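Local coordinates for SusD superfamily protein (Bacteroides vulgatus ATCC 8482, PDB 3JQ0), which probably binds glycans or other nutrients at the outer membrane for uptake into the cell, at residues F116-L127 against G145-I156. Residues are numbered along the deposited sequence; the frame is centred on the assembly and turned at random.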
ATOM      1  N   PHE A 116     -10.510  -7.856  -4.799  1.00  6.94           N
ATOM      2  CA  PHE A 116     -10.747  -6.456  -4.412  1.00  7.41           C
ATOM      3  C   PHE A 116      -9.754  -5.505  -5.105  1.00  6.60           C
ATOM      4  O   PHE A 116     -10.137  -4.399  -5.490  1.00  7.04           O
ATOM      5  CB  PHE A 116     -10.746  -6.339  -2.897  1.00  6.92           C
ATOM      6  CG  PHE A 116     -11.117  -4.973  -2.374  1.00  7.37           C
ATOM      7  CD1 PHE A 116     -12.279  -4.329  -2.773  1.00  7.33           C
ATOM      8  CD2 PHE A 116     -10.302  -4.338  -1.449  1.00  7.26           C
ATOM      9  CE1 PHE A 116     -12.622  -3.101  -2.283  1.00  8.41           C
ATOM     10  CE2 PHE A 116     -10.650  -3.090  -0.959  1.00  8.46           C
ATOM     11  CZ  PHE A 116     -11.827  -2.472  -1.362  1.00  8.41           C
ATOM     12  N   HIS A 117      -8.501  -5.922  -5.328  1.00  6.81           N
ATOM     13  CA  HIS A 117      -7.618  -5.172  -6.232  1.00  6.86           C
ATOM     14  C   HIS A 117      -8.203  -5.111  -7.630  1.00  6.35           C
ATOM     15  O   HIS A 117      -8.205  -4.083  -8.299  1.00  7.12           O
ATOM     16  CB  HIS A 117      -6.226  -5.772  -6.285  1.00  6.89           C
ATOM     17  CG  HIS A 117      -5.337  -5.398  -5.147  1.00  7.46           C
ATOM     18  ND1 HIS A 117      -4.842  -4.135  -4.943  1.00  7.45           N
ATOM     19  CD2 HIS A 117      -4.777  -6.192  -4.199  1.00  8.94           C
ATOM     20  CE1 HIS A 117      -4.056  -4.157  -3.887  1.00  9.32           C
ATOM     21  NE2 HIS A 117      -4.008  -5.391  -3.400  1.00  8.73           N
ATOM     22  N   LEU A 118      -8.686  -6.255  -8.119  1.00  7.60           N
ATOM     23  CA  LEU A 118      -9.259  -6.304  -9.481  1.00  7.41           C
ATOM     24  C   LEU A 118     -10.479  -5.390  -9.628  1.00  6.96           C
ATOM     25  O   LEU A 118     -10.610  -4.674 -10.603  1.00  7.80           O
ATOM     26  CB  LEU A 118      -9.614  -7.757  -9.891  1.00  7.88           C
ATOM     27  CG  LEU A 118      -8.433  -8.732 -10.055  1.00  7.73           C
ATOM     28  CD1 LEU A 118      -8.936 -10.154 -10.294  1.00 10.60           C
ATOM     29  CD2 LEU A 118      -7.564  -8.272 -11.216  1.00 11.56           C
ATOM     30  N   LEU A 119     -11.367  -5.417  -8.625  1.00  6.93           N
ATOM     31  CA  LEU A 119     -12.579  -4.572  -8.663  1.00  7.39           C
ATOM     32  C   LEU A 119     -12.215  -3.089  -8.755  1.00  7.08           C
ATOM     33  O   LEU A 119     -12.741  -2.364  -9.571  1.00  7.31           O
ATOM     34  CB  LEU A 119     -13.380  -4.790  -7.388  1.00  7.62           C
ATOM     35  CG  LEU A 119     -14.600  -3.903  -7.253  1.00  8.56           C
ATOM     36  CD1 LEU A 119     -15.682  -4.203  -8.288  1.00 12.50           C
ATOM     37  CD2 LEU A 119     -15.154  -3.973  -5.837  1.00 10.32           C
ATOM     38  N   ARG A 120     -11.294  -2.643  -7.892  1.00  7.16           N
ATOM     39  CA  ARG A 120     -10.937  -1.234  -7.825  1.00  6.97           C
ATOM     40  C   ARG A 120     -10.152  -0.766  -9.039  1.00  6.59           C
ATOM     41  O   ARG A 120     -10.148   0.408  -9.373  1.00  7.20           O
ATOM     42  CB  ARG A 120     -10.178  -0.942  -6.528  1.00  7.03           C
ATOM     43  CG  ARG A 120     -11.021  -1.113  -5.265  1.00  7.55           C
ATOM     44  CD  ARG A 120     -10.211  -0.807  -4.025  1.00  7.60           C
ATOM     45  NE  ARG A 120      -9.254  -1.876  -3.769  1.00  7.04           N
ATOM     46  CZ  ARG A 120      -8.354  -1.824  -2.799  1.00  7.02           C
ATOM     47  NH1 ARG A 120      -8.267  -0.758  -2.029  1.00  7.72           N
ATOM     48  NH2 ARG A 120      -7.503  -2.830  -2.642  1.00  8.20           N
ATOM     49  N   SER A 121      -9.473  -1.711  -9.683  1.00  6.31           N
ATOM     50  CA  SER A 121      -8.538  -1.385 -10.771  1.00  7.01           C
ATOM     51  C   SER A 121      -9.149  -1.586 -12.155  1.00  7.00           C
ATOM     52  O   SER A 121      -9.053  -0.717 -13.001  1.00  7.49           O
ATOM     53  CB  SER A 121      -7.233  -2.167 -10.595  1.00  7.76           C
ATOM     54  OG  SER A 121      -6.617  -1.771  -9.371  1.00  7.42           O
ATOM     55  N   TRP A 122      -9.758  -2.750 -12.403  1.00  7.17           N
ATOM     56  CA  TRP A 122     -10.386  -3.102 -13.674  1.00  7.25           C
ATOM     57  C   TRP A 122     -11.921  -3.105 -13.697  1.00  7.61           C
ATOM     58  O   TRP A 122     -12.479  -3.003 -14.773  1.00  8.92           O
ATOM     59  CB  TRP A 122      -9.816  -4.413 -14.219  1.00  7.75           C
ATOM     60  CG  TRP A 122      -8.435  -4.246 -14.809  1.00  6.91           C
ATOM     61  CD1 TRP A 122      -8.168  -3.789 -16.098  1.00  7.34           C
ATOM     62  CD2 TRP A 122      -7.147  -4.444 -14.181  1.00  7.23           C
ATOM     63  NE1 TRP A 122      -6.818  -3.738 -16.297  1.00  8.10           N
ATOM     64  CE2 TRP A 122      -6.170  -4.085 -15.134  1.00  7.76           C
ATOM     65  CE3 TRP A 122      -6.734  -4.873 -12.933  1.00  7.83           C
ATOM     66  CZ2 TRP A 122      -4.808  -4.192 -14.846  1.00  8.11           C
ATOM     67  CZ3 TRP A 122      -5.381  -4.949 -12.660  1.00  7.59           C
ATOM     68  CH2 TRP A 122      -4.454  -4.609 -13.607  1.00  8.37           C
ATOM     69  N   GLY A 123     -12.573  -3.156 -12.533  1.00  8.06           N
ATOM     70  CA  GLY A 123     -14.041  -3.032 -12.466  1.00  8.52           C
ATOM     71  C   GLY A 123     -14.716  -4.363 -12.677  1.00  8.49           C
ATOM     72  O   GLY A 123     -14.713  -5.245 -11.816  1.00 10.02           O
ATOM     73  N   ASP A 124     -15.370  -4.509 -13.845  1.00  8.76           N
ATOM     74  CA  ASP A 124     -16.030  -5.749 -14.244  1.00  8.58           C
ATOM     75  C   ASP A 124     -14.944  -6.751 -14.661  1.00  8.88           C
ATOM     76  O   ASP A 124     -14.153  -6.436 -15.527  1.00  9.41           O
ATOM     77  CB  ASP A 124     -16.946  -5.540 -15.447  1.00  9.40           C
ATOM     78  CG  ASP A 124     -18.090  -4.564 -15.236  1.00 11.03           C
ATOM     79  OD1 ASP A 124     -18.296  -4.021 -14.157  1.00 11.10           O
ATOM     80  OD2 ASP A 124     -18.838  -4.427 -16.233  1.00 16.14           O
ATOM     81  N   VAL A 125     -14.897  -7.909 -14.022  1.00  9.12           N
ATOM     82  CA  VAL A 125     -13.863  -8.897 -14.300  1.00  9.39           C
ATOM     83  C   VAL A 125     -14.474 -10.289 -14.263  1.00 10.01           C
ATOM     84  O   VAL A 125     -15.553 -10.499 -13.704  1.00 10.09           O
ATOM     85  CB  VAL A 125     -12.670  -8.798 -13.272  1.00  9.45           C
ATOM     86  CG1 VAL A 125     -11.972  -7.438 -13.382  1.00 10.44           C
ATOM     87  CG2 VAL A 125     -13.107  -9.099 -11.816  1.00 10.37           C
ATOM     88  N   VAL A 126     -13.776 -11.268 -14.841  1.00 10.52           N
ATOM     89  CA  VAL A 126     -14.212 -12.642 -14.807  1.00 11.50           C
ATOM     90  C   VAL A 126     -14.144 -13.154 -13.381  1.00 10.64           C
ATOM     91  O   VAL A 126     -13.121 -13.012 -12.704  1.00 10.67           O
ATOM     92  CB  VAL A 126     -13.377 -13.524 -15.754  1.00 11.94           C
ATOM     93  CG1 VAL A 126     -13.795 -15.015 -15.597  1.00 15.16           C
ATOM     94  CG2 VAL A 126     -13.566 -13.075 -17.185  1.00 15.45           C
ATOM     95  N   LEU A 127     -15.216 -13.805 -12.937  1.00 11.50           N
ATOM     96  CA  LEU A 127     -15.222 -14.497 -11.653  1.00 10.92           C
ATOM     97  C   LEU A 127     -14.844 -15.957 -11.895  1.00 11.75           C
ATOM     98  O   LEU A 127     -15.669 -16.823 -12.223  1.00 14.85           O
ATOM     99  CB  LEU A 127     -16.572 -14.345 -10.942  1.00 12.28           C
ATOM    100  CG  LEU A 127     -16.885 -12.961 -10.390  1.00 13.10           C
ATOM    101  CD1 LEU A 127     -18.319 -12.875  -9.819  1.00 15.04           C
ATOM    102  CD2 LEU A 127     -15.808 -12.550  -9.336  1.00 14.39           C
ATOM    103  N   GLY A 145     -16.880 -14.591 -20.068  1.00 23.11           N
ATOM    104  CA  GLY A 145     -16.851 -13.137 -19.975  1.00 20.76           C
ATOM    105  C   GLY A 145     -16.940 -12.608 -18.540  1.00 17.80           C
ATOM    106  O   GLY A 145     -17.157 -13.331 -17.590  1.00 17.62           O
ATOM    107  N   VAL A 146     -16.802 -11.316 -18.428  1.00 14.30           N
ATOM    108  CA  VAL A 146     -16.758 -10.631 -17.140  1.00 12.31           C
ATOM    109  C   VAL A 146     -18.111 -10.658 -16.422  1.00 11.72           C
ATOM    110  O   VAL A 146     -19.180 -10.729 -17.064  1.00 14.68           O
ATOM    111  CB  VAL A 146     -16.215  -9.176 -17.274  1.00 11.73           C
ATOM    112  CG1 VAL A 146     -14.835  -9.183 -17.915  1.00 12.27           C
ATOM    113  CG2 VAL A 146     -17.191  -8.253 -17.987  1.00 13.02           C
ATOM    114  N   SER A 147     -18.057 -10.524 -15.098  1.00 11.04           N
ATOM    115  CA  SER A 147     -19.229 -10.242 -14.273  1.00 11.68           C
ATOM    116  C   SER A 147     -19.256  -8.757 -13.946  1.00 10.93           C
ATOM    117  O   SER A 147     -18.196  -8.112 -13.823  1.00 10.85           O
ATOM    118  CB  SER A 147     -19.185 -11.068 -12.996  1.00 13.58           C
ATOM    119  OG  SER A 147     -19.231 -12.428 -13.316  1.00 15.05           O
ATOM    120  N   PRO A 148     -20.455  -8.203 -13.778  1.00 11.60           N
ATOM    121  CA  PRO A 148     -20.536  -6.803 -13.377  1.00 11.55           C
ATOM    122  C   PRO A 148     -19.854  -6.570 -12.029  1.00 10.36           C
ATOM    123  O   PRO A 148     -19.879  -7.454 -11.140  1.00 10.87           O
ATOM    124  CB  PRO A 148     -22.049  -6.513 -13.298  1.00 12.93           C
ATOM    125  CG  PRO A 148     -22.672  -7.597 -13.919  1.00 16.36           C
ATOM    126  CD  PRO A 148     -21.791  -8.788 -13.989  1.00 12.30           C
ATOM    127  N   ALA A 149     -19.313  -5.359 -11.862  1.00 10.41           N
ATOM    128  CA  ALA A 149     -18.654  -4.956 -10.609  1.00 10.55           C
ATOM    129  C   ALA A 149     -19.505  -5.309  -9.365  1.00 10.24           C
ATOM    130  O   ALA A 149     -18.967  -5.746  -8.342  1.00 10.45           O
ATOM    131  CB  ALA A 149     -18.312  -3.458 -10.633  1.00 12.29           C
ATOM    132  N   THR A 150     -20.823  -5.101  -9.443  1.00 11.87           N
ATOM    133  CA  THR A 150     -21.693  -5.479  -8.311  1.00 13.91           C
ATOM    134  C   THR A 150     -21.583  -6.957  -7.933  1.00 12.60           C
ATOM    135  O   THR A 150     -21.555  -7.301  -6.744  1.00 12.06           O
ATOM    136  CB  THR A 150     -23.156  -5.112  -8.595  1.00 16.51           C
ATOM    137  OG1 THR A 150     -23.579  -5.742  -9.789  1.00 19.71           O
ATOM    138  CG2 THR A 150     -23.326  -3.626  -8.626  1.00 19.87           C
ATOM    139  N   GLU A 151     -21.554  -7.824  -8.929  1.00 12.03           N
ATOM    140  CA  GLU A 151     -21.423  -9.239  -8.690  1.00 12.13           C
ATOM    141  C   GLU A 151     -20.027  -9.593  -8.235  1.00 10.05           C
ATOM    142  O   GLU A 151     -19.859 -10.501  -7.412  1.00 10.70           O
ATOM    143  CB  GLU A 151     -21.803 -10.058  -9.918  1.00 13.40           C
ATOM    144  CG  GLU A 151     -23.265  -9.948 -10.252  1.00 17.26           C
ATOM    145  CD  GLU A 151     -23.668 -10.752 -11.470  1.00 22.04           C
ATOM    146  OE1 GLU A 151     -22.919 -11.658 -11.880  1.00 22.51           O
ATOM    147  OE2 GLU A 151     -24.762 -10.429 -11.998  1.00 28.75           O
ATOM    148  N   VAL A 152     -18.998  -8.886  -8.735  1.00  9.43           N
ATOM    149  CA  VAL A 152     -17.652  -9.059  -8.203  1.00  9.00           C
ATOM    150  C   VAL A 152     -17.611  -8.757  -6.711  1.00  9.05           C
ATOM    151  O   VAL A 152     -17.076  -9.520  -5.905  1.00  9.37           O
ATOM    152  CB  VAL A 152     -16.615  -8.222  -9.007  1.00  8.99           C
ATOM    153  CG1 VAL A 152     -15.211  -8.394  -8.392  1.00 10.18           C
ATOM    154  CG2 VAL A 152     -16.638  -8.586 -10.521  1.00 10.27           C
HETATM  155  N   MSE A 153     -18.199  -7.632  -6.310  1.00  8.52           N
HETATM  156  CA  MSE A 153     -18.258  -7.281  -4.899  1.00  8.82           C
HETATM  157  C   MSE A 153     -19.048  -8.268  -4.080  1.00  8.65           C
HETATM  158  O   MSE A 153     -18.662  -8.600  -2.964  1.00  9.00           O
HETATM  159  CB  MSE A 153     -18.777  -5.833  -4.698  1.00  8.90           C
HETATM  160  CG  MSE A 153     -18.897  -5.463  -3.231  1.00  9.14           C
HETATM  161 SE   MSE A 153     -17.207  -5.579  -2.263  1.00  9.39          SE
HETATM  162  CE  MSE A 153     -16.560  -3.773  -2.588  1.00  9.74           C
ATOM    163  N   GLU A 154     -20.156  -8.781  -4.614  1.00  9.27           N
ATOM    164  CA  GLU A 154     -20.893  -9.824  -3.893  0.51  9.84           C
ATOM    165  C   GLU A 154     -20.020 -11.062  -3.632  1.00  9.44           C
ATOM    166  O   GLU A 154     -20.070 -11.641  -2.556  1.00  9.40           O
ATOM    167  CB  GLU A 154     -22.171 -10.266  -4.656  0.51 11.61           C
ATOM    168  CG  GLU A 154     -23.340  -9.250  -4.797  0.51 13.15           C
ATOM    169  CD  GLU A 154     -24.292  -9.593  -6.008  0.51 19.75           C
ATOM    170  OE1 GLU A 154     -24.322 -10.756  -6.474  0.51 23.48           O
ATOM    171  OE2 GLU A 154     -25.008  -8.707  -6.500  0.51 26.42           O
ATOM    172  N   GLN A 155     -19.191 -11.451  -4.614  1.00  9.31           N
ATOM    173  CA  GLN A 155     -18.295 -12.580  -4.426  1.00  9.38           C
ATOM    174  C   GLN A 155     -17.211 -12.263  -3.385  1.00  8.94           C
ATOM    175  O   GLN A 155     -16.895 -13.122  -2.538  1.00  9.51           O
ATOM    176  CB  GLN A 155     -17.669 -12.987  -5.761  1.00  9.76           C
ATOM    177  CG  GLN A 155     -16.737 -14.190  -5.606  1.00 11.40           C
ATOM    178  CD  GLN A 155     -17.445 -15.453  -5.176  1.00 12.03           C
ATOM    179  OE1 GLN A 155     -18.574 -15.696  -5.599  1.00 13.95           O
ATOM    180  NE2 GLN A 155     -16.799 -16.253  -4.314  1.00 12.99           N
ATOM    181  N   ILE A 156     -16.660 -11.061  -3.426  1.00  8.53           N
ATOM    182  CA  ILE A 156     -15.697 -10.641  -2.434  1.00  9.12           C
ATOM    183  C   ILE A 156     -16.320 -10.793  -1.029  1.00  8.31           C
ATOM    184  O   ILE A 156     -15.678 -11.326  -0.106  1.00  8.71           O
ATOM    185  CB  ILE A 156     -15.206  -9.193  -2.711  1.00  8.89           C
ATOM    186  CG1 ILE A 156     -14.329  -9.155  -3.944  1.00  8.73           C
ATOM    187  CG2 ILE A 156     -14.525  -8.563  -1.498  1.00  9.06           C
ATOM    188  CD1 ILE A 156     -14.156  -7.768  -4.539  1.00  8.98           C
TER
HETATM  189  O   HOH W   1     -17.531 -13.912 -14.713  1.00 14.75           O
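Leu119 fits as a knob into a hole formed by Ala149, Val152, Met153 and Ile156. Its CG stands anti to the backbone N (chi1 176°), and the two methyls part from there. Leu119 CD1 lies 3.6 Å from Ala149 CB. Leu119 CD2 lies 3.5 Å from Met153 CE, and the two side chains cross at about a right angle. Met153 is a selenomethionine whose bent chain carries this methyl on to Phe116 CE1. Ile156 CD1 comes to the edge of the Phe116 ring. Beyond the helix end, Val125 CG2 packs on Val152 CG2 at 3.8 Å.

Leu127 reaches back over the start of helix 149-167. Leu127 CD1 touches Ser147 OG at 3.6 Å and also Glu151 O, while CD2 rests against Val152 and Gln155 CB. With both methyls of Leu127 removed, as in an alanine here, a gap would probably open between Ser147, Val152 and Gln155.

Polar contacts join the two loops. Ser147 N gives a nearly straight bond to Val125 O (2.9 Å, 170°). The return bond, Val125 N to Ser147 O, is weak. Asp124 OD1 accepts from Ala149 N at 2.8 Å, the donor sitting well above the carboxylate plane. This occupies an N-H of the first helical turn, and the helix dipole there would probably favour the charged carboxylate. A water accepts from Leu127 N, donates to Gly145 O and hydrogen-bonds Ser147 OG, so it bridges the two loops.

The contact pairs the C-terminal end of helix 97-122 with the N-terminal end of helix 149-167. The axes of 116-122 and 149-156 run nearly antiparallel, at 161°, and approach to 10.0 Å. Helix 182-199 meets Phe116 and Met153, and Tyr76 of helix 75-91 meets Val125, within the helical part of this SusD fold.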